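Local coordinates for protein PipY (PDB 5NLC) that binds pyridoxal 5'-phosphate, the active form of vitamin B6, and is probably involved in keeping the cellular supply of that cofactor balanced, at residues A[24-29]-A[45-50]; A[66-71]-A[85-90]. One frame throughout, in Å; residues are numbered along the deposited sequence.

Interaction 1 of 2, residues A[24-29]-A[45-50]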
# COMPACT_ATOMS: atom_id res chain seq x y z
N VAL A 24 4.14 -9.03 3.98
CA VAL A 24 4.09 -9.41 2.57
C VAL A 24 4.15 -10.94 2.49
O VAL A 24 5.19 -11.53 2.76
CB VAL A 24 5.19 -8.76 1.73
CG1 VAL A 24 5.07 -9.25 0.29
CG2 VAL A 24 5.13 -7.25 1.82
N SER A 25 3.00 -11.54 2.19
CA SER A 25 2.81 -13.00 2.30
C SER A 25 3.04 -13.68 0.94
O SER A 25 2.80 -14.84 0.80
CB SER A 25 1.38 -13.31 2.81
OG SER A 25 0.37 -12.65 2.03
N LYS A 26 3.52 -12.92 -0.03
CA LYS A 26 3.72 -13.37 -1.41
C LYS A 26 4.27 -14.74 -1.60
O LYS A 26 3.73 -15.49 -2.44
CB LYS A 26 4.59 -12.37 -2.19
CG LYS A 26 5.27 -12.89 -3.45
CD LYS A 26 5.99 -11.74 -4.15
CE LYS A 26 7.19 -11.21 -3.35
NZ LYS A 26 7.20 -9.70 -3.15
N ASN A 27 5.33 -15.12 -0.92
CA ASN A 27 5.81 -16.53 -1.15
C ASN A 27 5.52 -17.49 0.00
O ASN A 27 6.24 -18.48 0.20
CB ASN A 27 7.31 -16.54 -1.43
CG ASN A 27 7.67 -15.80 -2.69
OD1 ASN A 27 7.32 -16.27 -3.79
ND2 ASN A 27 8.42 -14.69 -2.56
N HIS A 28 4.46 -17.24 0.74
CA HIS A 28 4.22 -17.94 1.94
C HIS A 28 2.81 -18.48 2.00
O HIS A 28 1.88 -17.78 1.65
CB HIS A 28 4.49 -17.05 3.16
CG HIS A 28 5.94 -16.74 3.33
ND1 HIS A 28 6.82 -17.65 3.87
CD2 HIS A 28 6.68 -15.70 2.91
CE1 HIS A 28 8.05 -17.14 3.81
NE2 HIS A 28 7.98 -15.95 3.24
N PRO A 29 2.66 -19.68 2.55
CA PRO A 29 1.37 -20.37 2.54
C PRO A 29 0.38 -19.85 3.58
O PRO A 29 0.77 -19.15 4.53
CB PRO A 29 1.78 -21.83 2.87
CG PRO A 29 2.98 -21.70 3.71
CD PRO A 29 3.74 -20.55 3.09
N GLY A 45 -0.16 -8.43 2.87
CA GLY A 45 -0.05 -7.82 1.57
C GLY A 45 0.37 -8.84 0.50
O GLY A 45 1.23 -9.73 0.74
N GLU A 46 -0.22 -8.68 -0.69
CA GLU A 46 0.15 -9.51 -1.84
C GLU A 46 0.49 -8.58 -3.00
O GLU A 46 -0.04 -7.48 -3.08
CB GLU A 46 -0.98 -10.44 -2.20
CG GLU A 46 -1.25 -11.58 -1.16
CD GLU A 46 -0.30 -12.76 -1.26
OE1 GLU A 46 0.25 -13.00 -2.37
OE2 GLU A 46 -0.07 -13.47 -0.21
N ASN A 47 1.32 -9.04 -3.91
CA ASN A 47 1.69 -8.20 -5.07
C ASN A 47 0.72 -8.40 -6.22
O ASN A 47 0.59 -7.51 -7.01
CB ASN A 47 3.09 -8.48 -5.59
CG ASN A 47 4.17 -7.84 -4.74
OD1 ASN A 47 3.91 -7.11 -3.75
ND2 ASN A 47 5.41 -8.14 -5.10
N ARG A 48 0.14 -9.58 -6.34
CA ARG A 48 -0.67 -9.99 -7.49
C ARG A 48 -2.05 -10.42 -7.06
O ARG A 48 -2.18 -11.24 -6.17
CB ARG A 48 0.00 -11.17 -8.23
CG ARG A 48 1.17 -10.70 -9.08
CD ARG A 48 2.07 -11.81 -9.61
NE ARG A 48 3.38 -11.25 -9.97
CZ ARG A 48 4.48 -11.95 -10.26
NH1 ARG A 48 4.47 -13.29 -10.28
NH2 ARG A 48 5.61 -11.30 -10.53
N VAL A 49 -3.07 -9.95 -7.77
CA VAL A 49 -4.46 -10.22 -7.40
C VAL A 49 -4.78 -11.74 -7.32
O VAL A 49 -5.31 -12.20 -6.31
CB VAL A 49 -5.44 -9.49 -8.38
CG1 VAL A 49 -6.87 -9.93 -8.17
CG2 VAL A 49 -5.38 -7.99 -8.22
N GLN A 50 -4.43 -12.49 -8.38
CA GLN A 50 -4.78 -13.93 -8.46
C GLN A 50 -4.13 -14.79 -7.39
O GLN A 50 -4.79 -15.62 -6.80
CB GLN A 50 -4.49 -14.50 -9.85
CG GLN A 50 -5.37 -13.91 -10.94
CD GLN A 50 -6.88 -14.26 -10.83
OE1 GLN A 50 -7.72 -13.49 -11.34
NE2 GLN A 50 -7.23 -15.41 -10.18
O HOH W 1 1.34 -15.50 -3.23
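Ser25 and Gly45 share the backbone bond that closes this pair of parallel strands: Ser25 N donates to Gly45 O over 2.9 Å. One residue earlier Val24 is bridged to Gly45, and its CA adds a C-H...O contact to the same carbonyl oxygen at 3.4 Å.

The side-chain contacts centre on Glu46. Its chain folds at chi2 (-80°), which turns CD back toward the 24-29 loop. Ser25, small and hydroxylic, points OG at Glu46 OE2; their 2.4 Å separation is shorter than a normal hydrogen bond, and its exact length is doubtful. Lys55 from helix 49-56 forms a salt bridge with the same oxygen. Glu46 OE1 receives a water at 2.9 Å that also donates to Lys26 O, so OE1 reaches the loop through water while OE2 faces Ser25. An alanine at Glu46 would probably cost Ser25 OG its acceptor and Lys55 its counter-charge, and leave the water held by Lys26 O alone among the partners described.

Beyond the strand ends, the long chain of Lys26 comes close to Asn47, NZ 3.9 Å from CG. Lys26 is the predicted Schiff-base lysine and Asn47 binds pyridoxal phosphate, which places the contact at the C-terminal mouth of a fold type III barrel, here without cofactor.

Interaction 2 of 2, residues A[66-71]-A[85-90]; sequences TWHLLG and FDWIHS
His68 and Trp87 lie side by side as an offset stack, the imidazole against the five-membered ring of the indole with planes 16° apart. His68 CE1 sits over one indole face, 3.4 Å from Trp87 CD1, while Thr66 CG2 meets the indole edge. At the edge of the His68 ring, ND1 and His89 NE2 share a hydrogen bond of 2.7 Å, in which either nitrogen could be the donor. Histidine suits both places: each offers a flat face, to Trp87 for His68 and to a leucine methyl for His89, and a ring nitrogen at the rim for the shared bond. That methyl, Leu70 CD2, covers one face of the His89 ring, offset toward the rim. On the other side of the sheet Leu69 CB stands 3.6 Å above the centre of the Phe85 ring, a CH-pi contact; Leu69 CG lies anti to its backbone N (chi1 174°), and beyond it CD1 approaches Phe85 CZ.

The backbones run parallel, with Leu69 N donating to Trp87 O and Leu69 O accepting from His89 N. Trp67 O takes two donors, Asp86 N and Trp87 N. Asp86 returns a bond through its side chain: OD2 offers its anti lone pair to Trp67 N at 2.9 Å, a nearly straight bond (170°). At the C-terminal end Ser90 OG donates to Gly71 O over 2.6 Å, from above the carbonyl plane.

Here strands 66-69 and 87-91 of a beta-alpha-beta unit meet, linked by helix 78-84. The His68, Trp87 and His89 rings meet Trp208 edge-to-face; His68 NE2 is hydrogen-bonded to His43 and His89 ND1 to Ser191. On the opposite face Leu69 and Phe85 pack against helix 49-56, while strands 43-46 and 112-116 flank the pair.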
# COMPACT_ATOMS: atom_id res chain seq x y z
N THR A 66 -6.79 -7.66 7.43
CA THR A 66 -6.86 -6.66 6.42
C THR A 66 -5.89 -6.99 5.25
O THR A 66 -4.68 -7.18 5.50
CB THR A 66 -6.52 -5.31 7.03
OG1 THR A 66 -7.45 -5.01 8.04
CG2 THR A 66 -6.55 -4.20 6.05
N TRP A 67 -6.44 -7.12 4.01
CA TRP A 67 -5.65 -7.44 2.84
C TRP A 67 -5.31 -6.17 2.03
O TRP A 67 -6.22 -5.36 1.70
CB TRP A 67 -6.44 -8.35 1.92
CG TRP A 67 -6.55 -9.78 2.46
CD1 TRP A 67 -7.61 -10.35 3.11
CD2 TRP A 67 -5.54 -10.75 2.43
NE1 TRP A 67 -7.31 -11.64 3.48
CE2 TRP A 67 -6.04 -11.92 3.04
CE3 TRP A 67 -4.23 -10.76 1.93
CZ2 TRP A 67 -5.27 -13.12 3.15
CZ3 TRP A 67 -3.49 -11.99 2.02
CH2 TRP A 67 -3.99 -13.10 2.67
N HIS A 68 -4.06 -6.10 1.64
CA HIS A 68 -3.46 -4.96 0.94
C HIS A 68 -2.93 -5.45 -0.39
O HIS A 68 -2.14 -6.43 -0.41
CB HIS A 68 -2.29 -4.42 1.76
CG HIS A 68 -2.67 -3.81 3.07
ND1 HIS A 68 -2.71 -2.46 3.27
CD2 HIS A 68 -3.03 -4.36 4.25
CE1 HIS A 68 -3.11 -2.20 4.50
NE2 HIS A 68 -3.26 -3.34 5.14
N LEU A 69 -3.29 -4.79 -1.50
CA LEU A 69 -2.70 -5.06 -2.76
C LEU A 69 -1.57 -4.07 -2.98
O LEU A 69 -1.76 -2.86 -2.95
CB LEU A 69 -3.76 -4.98 -3.90
CG LEU A 69 -3.21 -5.10 -5.30
CD1 LEU A 69 -2.57 -6.47 -5.48
CD2 LEU A 69 -4.30 -4.94 -6.33
N LEU A 70 -0.37 -4.61 -3.23
CA LEU A 70 0.80 -3.82 -3.25
C LEU A 70 1.43 -3.64 -4.63
O LEU A 70 2.33 -2.82 -4.76
CB LEU A 70 1.83 -4.47 -2.32
CG LEU A 70 1.42 -4.60 -0.85
CD1 LEU A 70 2.52 -5.37 -0.12
CD2 LEU A 70 1.09 -3.28 -0.25
N GLY A 71 1.10 -4.46 -5.60
CA GLY A 71 1.75 -4.39 -6.88
C GLY A 71 0.82 -3.84 -7.94
O GLY A 71 -0.33 -3.47 -7.66
N PHE A 85 -9.73 -6.98 -1.87
CA PHE A 85 -8.77 -6.23 -1.08
C PHE A 85 -9.47 -5.13 -0.30
O PHE A 85 -10.37 -4.45 -0.79
CB PHE A 85 -7.68 -5.70 -1.99
CG PHE A 85 -6.72 -6.79 -2.47
CD1 PHE A 85 -5.63 -7.15 -1.70
CD2 PHE A 85 -6.92 -7.42 -3.65
CE1 PHE A 85 -4.77 -8.16 -2.10
CE2 PHE A 85 -6.09 -8.43 -4.09
CZ PHE A 85 -5.00 -8.80 -3.32
N ASP A 86 -9.00 -4.87 0.88
CA ASP A 86 -9.43 -3.75 1.71
C ASP A 86 -8.69 -2.43 1.32
O ASP A 86 -9.29 -1.37 1.33
CB ASP A 86 -9.12 -4.13 3.18
CG ASP A 86 -9.86 -5.40 3.59
OD1 ASP A 86 -11.11 -5.31 3.49
OD2 ASP A 86 -9.21 -6.45 3.84
N TRP A 87 -7.42 -2.55 1.01
CA TRP A 87 -6.52 -1.49 0.60
C TRP A 87 -5.89 -1.83 -0.73
O TRP A 87 -5.42 -3.00 -0.95
CB TRP A 87 -5.33 -1.31 1.58
CG TRP A 87 -5.67 -0.59 2.83
CD1 TRP A 87 -6.27 -1.13 3.89
CD2 TRP A 87 -5.42 0.79 3.16
NE1 TRP A 87 -6.47 -0.19 4.87
CE2 TRP A 87 -5.93 0.99 4.46
CE3 TRP A 87 -4.85 1.86 2.49
CZ2 TRP A 87 -5.92 2.25 5.08
CZ3 TRP A 87 -4.77 3.10 3.15
CH2 TRP A 87 -5.35 3.29 4.39
N ILE A 88 -5.84 -0.82 -1.61
CA ILE A 88 -5.12 -0.95 -2.87
C ILE A 88 -4.11 0.18 -2.91
O ILE A 88 -4.51 1.34 -2.96
CB ILE A 88 -6.09 -0.90 -4.08
CG1 ILE A 88 -7.12 -1.99 -3.97
CG2 ILE A 88 -5.26 -0.91 -5.37
CD1 ILE A 88 -8.24 -1.88 -4.98
N HIS A 89 -2.81 -0.15 -2.84
CA HIS A 89 -1.75 0.88 -2.72
C HIS A 89 -1.24 1.41 -4.04
O HIS A 89 -0.60 2.44 -4.07
CB HIS A 89 -0.56 0.34 -1.91
CG HIS A 89 -0.90 0.05 -0.49
ND1 HIS A 89 -0.31 0.72 0.56
CD2 HIS A 89 -1.77 -0.85 0.08
CE1 HIS A 89 -0.78 0.25 1.70
NE2 HIS A 89 -1.66 -0.71 1.45
N SER A 90 -1.55 0.77 -5.15
CA SER A 90 -0.85 1.01 -6.37
C SER A 90 -1.74 1.71 -7.35
O SER A 90 -1.77 1.38 -8.54
CB SER A 90 -0.43 -0.34 -6.94
OG SER A 90 -1.53 -1.27 -6.97

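Overall arrangement
Interactions 1 and 2 come in series along the chain, their centres about 10 Å apart, in the same parallel sheet. Four neighbouring strands run 20-24, 43-46, 66-69, 87-91; interaction 1 joins the first two of them and interaction 2 the other two. Strands 43-46 and 66-69 connect the contacts directly: Glu46 N lies 3.0 Å from His68 O and Glu46 O 2.9 Å from Leu70 N, both probable hydrogen bonds. Helix 49-56 leads from one contact to the other. Interaction 2 lies deeper in the modified TIM barrel, whereas interaction 1 is partly buried and carries cofactor-site residues; the closeness of Leu70 to Asn47 and Arg210 suggests that interaction 2 reaches the edge of the pyridoxal phosphate site.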